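Local coordinates for protein polyketide synthase PksJ (Bacillus subtilis subsp. subtilis, PDB 4J1Q) that probably uses NADPH to reduce keto groups of polyketide intermediates stereoselectively, as a ketoreductase domain of the bacillaene assembly line, at residues A[336-341]-A[353-358]; A[357-362]-A[380-385]; A[282-287]-A[326-331]; A[205-210]-A[231-236]. All coordinates share one frame; numbering follows the deposited sequence.

Contact 1: A[336-341]-A[353-358]; sequences FSSVSG and AANSFM. With NDP (NADPH dihydro-nicotinamide-adenine-dinucleotide phosphate), chain B.
S337 and N355 lie at the heart of a buried strand-to-helix contact close to the centre of the chain, where strand 332-338 gives way to helix 339-343 and helix 349-370 runs past it. The axes approach to 7.4 Å, 127° apart in direction. The amide of N355 lies along the strand end and reaches two serines: N355 OD1 is 3.2 Å from S337 CA, and N355 ND2 is 3.6 Å from S338 CB. K314 bonds to this OD1 from helix 304-324. S337 OG stands opposite its backbone N (chi1 173°), which directs it at the helix; it is bonded to D359 OD1, with N355 O a second, unsettled acceptor at 3.3 Å. One turn further on, the bent chain of M358 (chi3 -54°) carries its methyl inward, with M358 CE 3.3 Å from F336 O. Past the strand, G341 CA comes within 4.5 Å of S356 CA. S338 is an N-cap, its OG accepting from S340 N at 2.8 Å, which caps the helix that starts right beside the cofactor. S337 O is 3.4 Å from C6N of the nicotinamide. The arrangement is consistent with the nicotinamide end of the NADPH site in a Rossmann-fold ketoreductase.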
# COMPACT_ATOMS: atom_id res chain seq x y z
N PHE A 336 -1.71 -4.93 -6.19
CA PHE A 336 -0.59 -4.27 -6.86
C PHE A 336 -0.27 -2.91 -6.25
O PHE A 336 -0.82 -1.87 -6.63
CB PHE A 336 -0.85 -4.14 -8.37
CG PHE A 336 -0.63 -5.43 -9.13
CD1 PHE A 336 -0.34 -6.62 -8.44
CD2 PHE A 336 -0.66 -5.45 -10.51
CE1 PHE A 336 -0.13 -7.79 -9.13
CE2 PHE A 336 -0.46 -6.62 -11.21
CZ PHE A 336 -0.18 -7.80 -10.52
N SER A 337 0.60 -2.94 -5.24
CA SER A 337 0.98 -1.72 -4.52
C SER A 337 2.24 -1.18 -5.17
O SER A 337 2.63 -1.64 -6.24
CB SER A 337 1.22 -2.07 -3.03
OG SER A 337 1.75 -0.98 -2.30
N SER A 338 2.95 -0.29 -4.49
CA SER A 338 4.04 0.41 -5.14
C SER A 338 5.19 0.61 -4.19
O SER A 338 5.01 0.71 -2.96
CB SER A 338 3.56 1.78 -5.64
OG SER A 338 4.67 2.64 -5.83
N VAL A 339 6.39 0.74 -4.75
CA VAL A 339 7.53 1.17 -3.97
C VAL A 339 7.30 2.51 -3.23
O VAL A 339 7.83 2.73 -2.15
CB VAL A 339 8.80 1.17 -4.85
CG1 VAL A 339 9.61 2.43 -4.65
CG2 VAL A 339 9.63 -0.08 -4.56
N SER A 340 6.40 3.35 -3.74
CA SER A 340 6.04 4.60 -3.07
C SER A 340 5.41 4.37 -1.69
O SER A 340 5.66 5.13 -0.76
CB SER A 340 5.07 5.41 -3.93
OG SER A 340 5.56 5.42 -5.27
N GLY A 341 4.55 3.36 -1.60
CA GLY A 341 3.90 3.03 -0.34
C GLY A 341 4.86 2.81 0.83
O GLY A 341 4.58 3.26 1.95
N ALA A 353 0.05 6.75 0.62
CA ALA A 353 -0.81 6.35 1.75
C ALA A 353 -1.86 5.32 1.29
O ALA A 353 -2.18 4.36 2.00
CB ALA A 353 -1.46 7.56 2.38
N ALA A 354 -2.28 5.45 0.04
CA ALA A 354 -3.21 4.49 -0.54
C ALA A 354 -2.52 3.16 -0.63
O ALA A 354 -3.07 2.12 -0.25
CB ALA A 354 -3.62 4.94 -1.91
N ASN A 355 -1.29 3.18 -1.14
CA ASN A 355 -0.54 1.96 -1.33
C ASN A 355 -0.13 1.34 -0.01
O ASN A 355 -0.18 0.11 0.13
CB ASN A 355 0.67 2.19 -2.25
CG ASN A 355 0.29 2.18 -3.73
OD1 ASN A 355 -0.24 1.19 -4.24
ND2 ASN A 355 0.50 3.30 -4.43
N SER A 356 0.25 2.18 0.97
CA SER A 356 0.56 1.67 2.32
C SER A 356 -0.63 1.01 3.00
O SER A 356 -0.45 0.14 3.84
CB SER A 356 1.03 2.78 3.26
OG SER A 356 2.23 3.35 2.83
N PHE A 357 -1.83 1.56 2.79
CA PHE A 357 -3.04 0.92 3.31
C PHE A 357 -3.19 -0.49 2.78
O PHE A 357 -3.56 -1.41 3.54
CB PHE A 357 -4.29 1.74 2.96
CG PHE A 357 -5.59 1.03 3.28
CD1 PHE A 357 -6.28 1.32 4.45
CD2 PHE A 357 -6.17 0.16 2.38
CE1 PHE A 357 -7.52 0.75 4.71
CE2 PHE A 357 -7.39 -0.41 2.63
CZ PHE A 357 -8.05 -0.15 3.80
N MET A 358 -2.87 -0.70 1.49
CA MET A 358 -3.01 -2.03 0.88
C MET A 358 -2.05 -3.01 1.51
O MET A 358 -2.46 -4.10 1.92
CB MET A 358 -2.80 -1.98 -0.64
CG MET A 358 -3.90 -1.22 -1.35
SD MET A 358 -4.05 -1.66 -3.08
CE MET A 358 -2.39 -1.39 -3.74
PA NDP B . -2.66 2.30 -15.26
O1A NDP B . -3.14 3.70 -14.85
O2A NDP B . -2.31 1.91 -16.66
O5B NDP B . -3.70 1.23 -14.68
C5B NDP B . -4.63 1.59 -13.65
C4B NDP B . -5.99 1.16 -14.17
O4B NDP B . -6.93 1.28 -13.10
C3B NDP B . -6.47 2.12 -15.24
O3B NDP B . -6.71 1.27 -16.39
C2B NDP B . -7.78 2.71 -14.71
O2B NDP B . -8.82 2.64 -15.73
C1B NDP B . -8.18 1.75 -13.60
N9A NDP B . -8.88 2.54 -12.54
C8A NDP B . -8.48 3.75 -12.01
N7A NDP B . -9.42 4.12 -11.05
C5A NDP B . -10.36 3.08 -10.95
C6A NDP B . -11.51 2.89 -10.18
N6A NDP B . -11.96 3.82 -9.29
N1A NDP B . -12.23 1.74 -10.33
C2A NDP B . -11.86 0.81 -11.25
N3A NDP B . -10.78 1.00 -12.03
C4A NDP B . -9.99 2.11 -11.88
O3 NDP B . -1.42 1.95 -14.29
PN NDP B . -0.69 0.52 -14.37
O1N NDP B . 0.74 0.88 -14.75
O2N NDP B . -1.55 -0.50 -15.09
O5D NDP B . -0.68 0.10 -12.81
C5D NDP B . -1.37 -1.05 -12.30
C4D NDP B . -1.29 -1.00 -10.75
O4D NDP B . 0.06 -1.26 -10.34
C3D NDP B . -1.63 0.41 -10.23
O3D NDP B . -2.46 0.33 -9.05
C2D NDP B . -0.29 1.01 -9.93
O2D NDP B . -0.42 1.90 -8.82
C1D NDP B . 0.61 -0.19 -9.61
N1N NDP B . 2.00 0.06 -10.01
C2N NDP B . 2.35 0.22 -11.32
C3N NDP B . 3.68 0.52 -11.70
C7N NDP B . 4.04 0.68 -13.18
O7N NDP B . 5.23 0.61 -13.50
N7N NDP B . 3.09 0.97 -14.10
C4N NDP B . 4.66 0.72 -10.70
C5N NDP B . 4.27 0.58 -9.36
C6N NDP B . 2.93 0.26 -9.05
P2B NDP B . -10.06 3.68 -15.74
O1X NDP B . -9.35 5.05 -15.65
O2X NDP B . -10.71 3.28 -17.06
O3X NDP B . -10.90 3.38 -14.52

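Contact 2: A[357-362]-A[380-385]; sequences FMDAFA and SFNWPL. With NDP (NADPH dihydro-nicotinamide-adenine-dinucleotide phosphate), chain B.
D359 keeps CG beside its backbone N (chi1 -55°), while S380 turns OG opposite its own N (chi1 -174°); together these torsions bring the carboxylate down from the helix onto the hydroxyl. S380 OG donates to D359 OD1 at 2.6 Å, nearly in line with the C-O bond; this oxygen has a second partner on the adjacent strand 332-338. The other oxygen takes N382: ND2 lies 3.1 Å from D359 OD2, on its syn side but 29° out of the carboxylate plane. Helix 349-370 here packs on strand 377-383, which it connects to the neighbouring parallel strand 332-338, a beta-alpha-beta crossover of the Rossmann fold. N382 ND2 also donates to S338 O, and Q429 NE2 bonds to N382 OD1, so partners at both ends of the amide fix its rotation. Where the hydroxyl and acid leave off, A362 CB meets S380 CB at 4.0 Å. At the strand's end and just beyond it the backbone faces the cofactor: W383 O is 3.4 Å from the nicotinamide C5N, and P384 O is 3.1 Å from C4N, the carbon that carries the hydride in NADPH.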
# COMPACT_ATOMS: atom_id res chain seq x y z
N PHE A 357 -1.83 1.56 2.79
CA PHE A 357 -3.04 0.92 3.31
C PHE A 357 -3.19 -0.49 2.78
O PHE A 357 -3.56 -1.41 3.54
CB PHE A 357 -4.29 1.74 2.96
CG PHE A 357 -5.59 1.03 3.28
CD1 PHE A 357 -6.28 1.32 4.45
CD2 PHE A 357 -6.17 0.16 2.38
CE1 PHE A 357 -7.52 0.75 4.71
CE2 PHE A 357 -7.39 -0.41 2.63
CZ PHE A 357 -8.05 -0.15 3.80
N MET A 358 -2.87 -0.70 1.49
CA MET A 358 -3.01 -2.03 0.88
C MET A 358 -2.05 -3.01 1.51
O MET A 358 -2.46 -4.10 1.92
CB MET A 358 -2.80 -1.98 -0.64
CG MET A 358 -3.90 -1.22 -1.35
SD MET A 358 -4.05 -1.66 -3.08
CE MET A 358 -2.39 -1.39 -3.74
N ASP A 359 -0.79 -2.58 1.65
CA ASP A 359 0.23 -3.34 2.41
C ASP A 359 -0.28 -3.75 3.79
O ASP A 359 -0.20 -4.91 4.17
CB ASP A 359 1.53 -2.55 2.56
CG ASP A 359 2.08 -2.08 1.21
OD1 ASP A 359 1.66 -2.64 0.15
OD2 ASP A 359 2.94 -1.15 1.22
N ALA A 360 -0.83 -2.79 4.53
CA ALA A 360 -1.36 -3.06 5.88
C ALA A 360 -2.54 -4.00 5.79
O ALA A 360 -2.72 -4.86 6.65
CB ALA A 360 -1.77 -1.77 6.60
N PHE A 361 -3.34 -3.86 4.74
CA PHE A 361 -4.50 -4.73 4.55
C PHE A 361 -4.12 -6.19 4.32
O PHE A 361 -4.84 -7.11 4.74
CB PHE A 361 -5.35 -4.20 3.39
CG PHE A 361 -6.77 -4.68 3.41
CD1 PHE A 361 -7.71 -4.09 4.24
CD2 PHE A 361 -7.17 -5.74 2.60
CE1 PHE A 361 -9.02 -4.56 4.28
CE2 PHE A 361 -8.46 -6.22 2.66
CZ PHE A 361 -9.40 -5.62 3.48
N ALA A 362 -3.00 -6.43 3.65
CA ALA A 362 -2.54 -7.79 3.37
C ALA A 362 -2.41 -8.61 4.65
O ALA A 362 -2.84 -9.77 4.71
CB ALA A 362 -1.23 -7.81 2.59
N SER A 380 0.65 -8.37 -0.97
CA SER A 380 0.78 -7.05 -1.57
C SER A 380 2.19 -6.90 -2.13
O SER A 380 3.17 -7.21 -1.44
CB SER A 380 0.49 -5.96 -0.53
OG SER A 380 0.47 -4.63 -1.09
N PHE A 381 2.31 -6.52 -3.41
CA PHE A 381 3.63 -6.36 -4.02
C PHE A 381 3.94 -4.87 -4.06
O PHE A 381 3.18 -4.08 -4.65
CB PHE A 381 3.66 -6.93 -5.45
CG PHE A 381 3.69 -8.45 -5.53
CD1 PHE A 381 2.52 -9.19 -5.43
CD2 PHE A 381 4.87 -9.11 -5.76
CE1 PHE A 381 2.54 -10.58 -5.54
CE2 PHE A 381 4.91 -10.50 -5.86
CZ PHE A 381 3.74 -11.24 -5.76
N ASN A 382 5.08 -4.48 -3.49
CA ASN A 382 5.59 -3.15 -3.77
C ASN A 382 6.43 -3.10 -5.04
O ASN A 382 7.63 -3.47 -5.02
CB ASN A 382 6.38 -2.61 -2.59
CG ASN A 382 5.56 -2.56 -1.33
OD1 ASN A 382 5.54 -3.52 -0.54
ND2 ASN A 382 4.90 -1.43 -1.12
N TRP A 383 5.78 -2.74 -6.14
CA TRP A 383 6.41 -2.77 -7.47
C TRP A 383 7.21 -1.53 -7.67
O TRP A 383 6.77 -0.42 -7.33
CB TRP A 383 5.36 -2.81 -8.56
CG TRP A 383 4.60 -4.10 -8.70
CD1 TRP A 383 3.23 -4.26 -8.81
CD2 TRP A 383 5.16 -5.46 -8.87
NE1 TRP A 383 2.89 -5.58 -8.98
CE2 TRP A 383 4.01 -6.36 -9.04
CE3 TRP A 383 6.44 -6.00 -8.91
CZ2 TRP A 383 4.16 -7.72 -9.26
CZ3 TRP A 383 6.58 -7.38 -9.07
CH2 TRP A 383 5.47 -8.23 -9.26
N PRO A 384 8.36 -1.68 -8.35
CA PRO A 384 9.03 -0.51 -8.87
C PRO A 384 8.40 -0.08 -10.20
O PRO A 384 7.42 -0.68 -10.67
CB PRO A 384 10.44 -1.02 -9.10
CG PRO A 384 10.22 -2.43 -9.56
CD PRO A 384 9.04 -2.93 -8.75
N LEU A 385 9.00 0.94 -10.81
CA LEU A 385 8.62 1.40 -12.15
C LEU A 385 8.78 0.25 -13.14
O LEU A 385 9.87 -0.29 -13.27
CB LEU A 385 9.53 2.57 -12.56
CG LEU A 385 9.19 3.50 -13.73
CD1 LEU A 385 9.60 2.93 -15.08
CD2 LEU A 385 7.72 3.93 -13.72
PA NDP B . -2.66 2.30 -15.26
O1A NDP B . -3.14 3.70 -14.85
O2A NDP B . -2.31 1.91 -16.66
O5B NDP B . -3.70 1.23 -14.68
C5B NDP B . -4.63 1.59 -13.65
C4B NDP B . -5.99 1.16 -14.17
O4B NDP B . -6.93 1.28 -13.10
C3B NDP B . -6.47 2.12 -15.24
O3B NDP B . -6.71 1.27 -16.39
C2B NDP B . -7.78 2.71 -14.71
O2B NDP B . -8.82 2.64 -15.73
C1B NDP B . -8.18 1.75 -13.60
N9A NDP B . -8.88 2.54 -12.54
C8A NDP B . -8.48 3.75 -12.01
N7A NDP B . -9.42 4.12 -11.05
C5A NDP B . -10.36 3.08 -10.95
C6A NDP B . -11.51 2.89 -10.18
N6A NDP B . -11.96 3.82 -9.29
N1A NDP B . -12.23 1.74 -10.33
C2A NDP B . -11.86 0.81 -11.25
N3A NDP B . -10.78 1.00 -12.03
C4A NDP B . -9.99 2.11 -11.88
O3 NDP B . -1.42 1.95 -14.29
PN NDP B . -0.69 0.52 -14.37
O1N NDP B . 0.74 0.88 -14.75
O2N NDP B . -1.55 -0.50 -15.09
O5D NDP B . -0.68 0.10 -12.81
C5D NDP B . -1.37 -1.05 -12.30
C4D NDP B . -1.29 -1.00 -10.75
O4D NDP B . 0.06 -1.26 -10.34
C3D NDP B . -1.63 0.41 -10.23
O3D NDP B . -2.46 0.33 -9.05
C2D NDP B . -0.29 1.01 -9.93
O2D NDP B . -0.42 1.90 -8.82
C1D NDP B . 0.61 -0.19 -9.61
N1N NDP B . 2.00 0.06 -10.01
C2N NDP B . 2.35 0.22 -11.32
C3N NDP B . 3.68 0.52 -11.70
C7N NDP B . 4.04 0.68 -13.18
O7N NDP B . 5.23 0.61 -13.50
N7N NDP B . 3.09 0.97 -14.10
C4N NDP B . 4.66 0.72 -10.70
C5N NDP B . 4.27 0.58 -9.36
C6N NDP B . 2.93 0.26 -9.05
P2B NDP B . -10.06 3.68 -15.74
O1X NDP B . -9.35 5.05 -15.65
O2X NDP B . -10.71 3.28 -17.06
O3X NDP B . -10.90 3.38 -14.52

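Contact 3: A[282-287]-A[326-331]; sequences GTLNGI and KDFPLD
The F328 ring has L284 CD2 over one face, while L284 CB closes on the ring atom F328 CD1 at 3.5 Å; K278 of helix 267-280 also touches this phenylalanine. Having CG opposite its backbone N (chi1 -154°), L284 extends beside L330 with both side chains pointing the same way. The CD2 branch of L330 is the hub: it lies 3.7 Å from L284 CB, 3.9 Å from I287 CG1 and 3.4 Å from L284 O, and so meets both the backbone and the side chains of 284-287. The I287 side chain is about 11 Å from the NADPH. P329 centres an inverse gamma turn that swings the chain from the phenylalanine to the leucine. Beyond them D331 N donates to N285 O at 3.1 Å, approaching from well above the carbonyl plane (62°), while the D331 carboxylate forms a salt bridge with R200. The geometry is that of two connections tied together where the chain enters the parallel strands 286-289 and 332-338, at the N-terminal strand ends of the Rossmann fold, away from the cofactor.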
# COMPACT_ATOMS: atom_id res chain seq x y z
N GLY A 282 -18.83 -20.43 -12.36
CA GLY A 282 -18.80 -21.32 -11.21
C GLY A 282 -18.25 -20.62 -9.98
O GLY A 282 -18.84 -20.65 -8.90
N THR A 283 -17.11 -19.97 -10.15
CA THR A 283 -16.36 -19.47 -9.01
C THR A 283 -15.32 -18.41 -9.39
O THR A 283 -15.12 -18.11 -10.57
CB THR A 283 -15.67 -20.60 -8.23
OG1 THR A 283 -14.72 -21.27 -9.07
CG2 THR A 283 -16.69 -21.60 -7.72
N LEU A 284 -14.67 -17.87 -8.37
CA LEU A 284 -13.53 -17.02 -8.59
C LEU A 284 -12.27 -17.72 -8.09
O LEU A 284 -12.21 -18.14 -6.94
CB LEU A 284 -13.76 -15.72 -7.82
CG LEU A 284 -13.09 -14.44 -8.31
CD1 LEU A 284 -13.14 -14.33 -9.83
CD2 LEU A 284 -13.80 -13.27 -7.64
N ASN A 285 -11.28 -17.88 -8.97
CA ASN A 285 -10.02 -18.54 -8.60
C ASN A 285 -8.92 -17.59 -8.15
O ASN A 285 -7.86 -18.03 -7.72
CB ASN A 285 -9.50 -19.37 -9.76
CG ASN A 285 -10.33 -20.60 -10.01
OD1 ASN A 285 -11.03 -21.10 -9.11
ND2 ASN A 285 -10.31 -21.07 -11.25
N GLY A 286 -9.14 -16.29 -8.30
CA GLY A 286 -8.06 -15.34 -8.11
C GLY A 286 -8.47 -13.91 -8.39
O GLY A 286 -9.33 -13.66 -9.24
N ILE A 287 -7.86 -12.98 -7.66
CA ILE A 287 -8.09 -11.55 -7.86
C ILE A 287 -6.76 -10.83 -7.81
O ILE A 287 -5.97 -11.07 -6.91
CB ILE A 287 -8.97 -10.97 -6.76
CG1 ILE A 287 -10.22 -11.82 -6.58
CG2 ILE A 287 -9.35 -9.53 -7.06
CD1 ILE A 287 -11.43 -11.03 -6.19
N LYS A 326 -15.72 -12.18 -0.23
CA LYS A 326 -15.44 -12.91 1.00
C LYS A 326 -15.80 -14.39 0.87
O LYS A 326 -15.04 -15.26 1.30
CB LYS A 326 -16.20 -12.28 2.17
CG LYS A 326 -17.70 -12.17 1.93
CD LYS A 326 -18.46 -12.08 3.25
CE LYS A 326 -18.15 -10.78 3.99
NZ LYS A 326 -18.97 -10.65 5.22
N ASP A 327 -16.93 -14.68 0.23
CA ASP A 327 -17.47 -16.04 0.21
C ASP A 327 -16.96 -16.89 -0.96
O ASP A 327 -17.52 -17.94 -1.26
CB ASP A 327 -19.00 -16.03 0.23
CG ASP A 327 -19.56 -15.44 1.52
OD1 ASP A 327 -18.77 -15.16 2.45
OD2 ASP A 327 -20.79 -15.29 1.61
N PHE A 328 -15.88 -16.45 -1.59
CA PHE A 328 -15.33 -17.17 -2.73
C PHE A 328 -14.11 -17.97 -2.32
O PHE A 328 -13.31 -17.51 -1.53
CB PHE A 328 -14.96 -16.22 -3.85
CG PHE A 328 -16.13 -15.57 -4.51
CD1 PHE A 328 -16.58 -16.03 -5.74
CD2 PHE A 328 -16.74 -14.45 -3.95
CE1 PHE A 328 -17.62 -15.39 -6.39
CE2 PHE A 328 -17.78 -13.81 -4.59
CZ PHE A 328 -18.23 -14.28 -5.81
N PRO A 329 -13.97 -19.18 -2.88
CA PRO A 329 -12.85 -20.06 -2.56
C PRO A 329 -11.60 -19.72 -3.35
O PRO A 329 -11.15 -20.53 -4.17
CB PRO A 329 -13.38 -21.44 -2.96
CG PRO A 329 -14.30 -21.16 -4.09
CD PRO A 329 -14.94 -19.83 -3.79
N LEU A 330 -11.02 -18.54 -3.09
CA LEU A 330 -9.91 -18.01 -3.89
C LEU A 330 -8.62 -18.78 -3.68
O LEU A 330 -8.31 -19.19 -2.56
CB LEU A 330 -9.66 -16.53 -3.55
CG LEU A 330 -10.79 -15.53 -3.80
CD1 LEU A 330 -10.45 -14.17 -3.20
CD2 LEU A 330 -11.06 -15.39 -5.29
N ASP A 331 -7.82 -18.89 -4.74
CA ASP A 331 -6.43 -19.34 -4.60
C ASP A 331 -5.52 -18.18 -4.12
O ASP A 331 -4.53 -18.41 -3.43
CB ASP A 331 -5.91 -19.91 -5.93
CG ASP A 331 -6.81 -21.03 -6.51
OD1 ASP A 331 -7.57 -21.68 -5.75
OD2 ASP A 331 -6.76 -21.24 -7.75

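Contact 4: A[205-210]-A[231-236]; sequences YLITGG and IVLTGR. With NDP (NADPH dihydro-nicotinamide-adenine-dinucleotide phosphate), chain B.
I207 and L233 lie side by side on one surface of the sheet, I207 CG1 reaching L233 CD2 at 4.0 Å, while L206 CB and V232 CB meet at 4.0 Å on the other. L233 also packs on L216 of helix 213-226, and V232 on I277 of helix 267-280, so each surface has a helix over it. Next along, T234 turns its methyl against CA and CB of T208, sending its hydroxyl to A262 N. The backbones run 13° from parallel and are pinned alternately: V232 N donates to Y205 O at 2.8 Å, V232 O accepts from I207 N, and I207 O from T234 N. At the end of the first strand a type II turn from I207 to G210, with G209 at positive phi, brings G210 N to T234 O at 2.9 Å. At the polar end R236 grips the 2'-phosphate of NADPH. Its N and NE both donate to O3X of the cofactor, at 2.8 and 2.9 Å, and NH1 reaches O1X at 3.1 Å; the bend at chi3 (-61°) sets the guanidinium with the phosphorus at its edge and adenine N7A over one face. G210 falls in what looks like a GxGxxG pattern, and the whole is consistent with the dinucleotide-binding beta-alpha-beta unit of a Rossmann fold, with an arginine in the loop just after the second strand holding the 2'-phosphate.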
# COMPACT_ATOMS: atom_id res chain seq x y z
N TYR A 205 -10.35 -15.62 -13.03
CA TYR A 205 -9.50 -14.59 -12.47
C TYR A 205 -10.04 -13.24 -12.91
O TYR A 205 -10.44 -13.07 -14.07
CB TYR A 205 -8.05 -14.77 -12.94
CG TYR A 205 -7.51 -16.17 -12.67
CD1 TYR A 205 -7.46 -16.68 -11.37
CD2 TYR A 205 -7.16 -17.02 -13.73
CE1 TYR A 205 -7.03 -17.99 -11.13
CE2 TYR A 205 -6.72 -18.32 -13.49
CZ TYR A 205 -6.68 -18.81 -12.20
OH TYR A 205 -6.26 -20.10 -11.99
N LEU A 206 -10.12 -12.31 -11.96
CA LEU A 206 -10.33 -10.91 -12.27
C LEU A 206 -9.18 -9.99 -11.91
O LEU A 206 -8.45 -10.20 -10.93
CB LEU A 206 -11.65 -10.37 -11.70
CG LEU A 206 -11.73 -9.96 -10.24
CD1 LEU A 206 -12.83 -8.94 -10.04
CD2 LEU A 206 -12.04 -11.20 -9.45
N ILE A 207 -9.05 -8.94 -12.71
CA ILE A 207 -8.07 -7.93 -12.49
C ILE A 207 -8.82 -6.61 -12.51
O ILE A 207 -9.33 -6.19 -13.57
CB ILE A 207 -7.00 -7.95 -13.60
CG1 ILE A 207 -6.58 -9.40 -13.91
CG2 ILE A 207 -5.82 -7.08 -13.21
CD1 ILE A 207 -5.43 -9.52 -14.88
N THR A 208 -8.98 -6.00 -11.33
CA THR A 208 -9.47 -4.65 -11.27
C THR A 208 -8.35 -3.76 -11.75
O THR A 208 -7.19 -4.09 -11.56
CB THR A 208 -9.84 -4.25 -9.85
OG1 THR A 208 -8.65 -4.06 -9.07
CG2 THR A 208 -10.71 -5.31 -9.22
N GLY A 209 -8.70 -2.70 -12.46
CA GLY A 209 -7.73 -1.96 -13.26
C GLY A 209 -7.22 -2.78 -14.43
O GLY A 209 -6.13 -2.55 -14.93
N GLY A 210 -8.02 -3.76 -14.84
CA GLY A 210 -7.56 -4.78 -15.77
C GLY A 210 -7.24 -4.29 -17.17
O GLY A 210 -6.42 -4.89 -17.86
N ILE A 231 -11.00 -14.60 -17.74
CA ILE A 231 -10.38 -13.40 -17.21
C ILE A 231 -11.34 -12.23 -17.31
O ILE A 231 -11.67 -11.79 -18.41
CB ILE A 231 -9.10 -13.07 -18.00
CG1 ILE A 231 -8.35 -14.35 -18.38
CG2 ILE A 231 -8.22 -12.12 -17.20
CD1 ILE A 231 -7.07 -14.11 -19.16
N VAL A 232 -11.81 -11.75 -16.15
CA VAL A 232 -12.70 -10.60 -16.08
C VAL A 232 -11.90 -9.34 -15.77
O VAL A 232 -11.46 -9.13 -14.64
CB VAL A 232 -13.80 -10.79 -15.02
CG1 VAL A 232 -14.67 -9.54 -14.90
CG2 VAL A 232 -14.68 -11.97 -15.39
N LEU A 233 -11.70 -8.51 -16.79
CA LEU A 233 -11.04 -7.23 -16.63
C LEU A 233 -12.03 -6.14 -16.33
O LEU A 233 -13.04 -6.00 -17.01
CB LEU A 233 -10.29 -6.87 -17.90
CG LEU A 233 -9.33 -7.94 -18.43
CD1 LEU A 233 -8.55 -7.42 -19.64
CD2 LEU A 233 -8.40 -8.39 -17.31
N THR A 234 -11.72 -5.31 -15.34
CA THR A 234 -12.62 -4.23 -14.98
C THR A 234 -11.93 -2.88 -14.80
O THR A 234 -10.75 -2.82 -14.48
CB THR A 234 -13.44 -4.57 -13.72
OG1 THR A 234 -14.49 -3.61 -13.57
CG2 THR A 234 -12.55 -4.52 -12.48
N GLY A 235 -12.65 -1.80 -15.12
CA GLY A 235 -12.24 -0.43 -14.85
C GLY A 235 -13.42 0.50 -15.03
O GLY A 235 -14.54 0.04 -15.28
N ARG A 236 -13.19 1.81 -15.02
CA ARG A 236 -14.27 2.74 -15.29
C ARG A 236 -14.55 2.98 -16.77
O ARG A 236 -15.69 3.12 -17.17
CB ARG A 236 -14.03 4.08 -14.60
CG ARG A 236 -13.91 4.00 -13.10
CD ARG A 236 -13.32 5.29 -12.53
NE ARG A 236 -11.98 5.57 -13.03
CZ ARG A 236 -11.25 6.62 -12.67
NH1 ARG A 236 -10.05 6.82 -13.22
NH2 ARG A 236 -11.74 7.52 -11.84
PA NDP B . -2.66 2.30 -15.26
O1A NDP B . -3.14 3.70 -14.85
O2A NDP B . -2.31 1.91 -16.66
O5B NDP B . -3.70 1.23 -14.68
C5B NDP B . -4.63 1.59 -13.65
C4B NDP B . -5.99 1.16 -14.17
O4B NDP B . -6.93 1.28 -13.10
C3B NDP B . -6.47 2.12 -15.24
O3B NDP B . -6.71 1.27 -16.39
C2B NDP B . -7.78 2.71 -14.71
O2B NDP B . -8.82 2.64 -15.73
C1B NDP B . -8.18 1.75 -13.60
N9A NDP B . -8.88 2.54 -12.54
C8A NDP B . -8.48 3.75 -12.01
N7A NDP B . -9.42 4.12 -11.05
C5A NDP B . -10.36 3.08 -10.95
C6A NDP B . -11.51 2.89 -10.18
N6A NDP B . -11.96 3.82 -9.29
N1A NDP B . -12.23 1.74 -10.33
C2A NDP B . -11.86 0.81 -11.25
N3A NDP B . -10.78 1.00 -12.03
C4A NDP B . -9.99 2.11 -11.88
O3 NDP B . -1.42 1.95 -14.29
PN NDP B . -0.69 0.52 -14.37
O1N NDP B . 0.74 0.88 -14.75
O2N NDP B . -1.55 -0.50 -15.09
O5D NDP B . -0.68 0.10 -12.81
C5D NDP B . -1.37 -1.05 -12.30
C4D NDP B . -1.29 -1.00 -10.75
O4D NDP B . 0.06 -1.26 -10.34
C3D NDP B . -1.63 0.41 -10.23
O3D NDP B . -2.46 0.33 -9.05
C2D NDP B . -0.29 1.01 -9.93
O2D NDP B . -0.42 1.90 -8.82
C1D NDP B . 0.61 -0.19 -9.61
N1N NDP B . 2.00 0.06 -10.01
C2N NDP B . 2.35 0.22 -11.32
C3N NDP B . 3.68 0.52 -11.70
C7N NDP B . 4.04 0.68 -13.18
O7N NDP B . 5.23 0.61 -13.50
N7N NDP B . 3.09 0.97 -14.10
C4N NDP B . 4.66 0.72 -10.70
C5N NDP B . 4.27 0.58 -9.36
C6N NDP B . 2.93 0.26 -9.05
P2B NDP B . -10.06 3.68 -15.74
O1X NDP B . -9.35 5.05 -15.65
O2X NDP B . -10.71 3.28 -17.06
O3X NDP B . -10.90 3.38 -14.52

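All four contacts lie within the ketoreductase domain and reach its parallel strands, in the order 230-234, 204-208, 286-289, 332-338, 377-383. Along the chain contact 4 closes first, contact 3 follows, and contacts 1 and 2 come last. Contacts 1 and 2 share helix 349-370 with F357 and M358, and their centres are only 5 Å apart; contacts 3 and 4, with centres 14 Å apart, are joined by the backbone pair G286 O and L206 N. Contacts 1 and 2 meet the nicotinamide end of the NADPH, and contact 4, about 19 Å from contact 1 between centres, its 2'-phosphate end. The cofactor thus bridges the C-terminal strand ends, whereas contact 3 lies near the opposite ends of the strands.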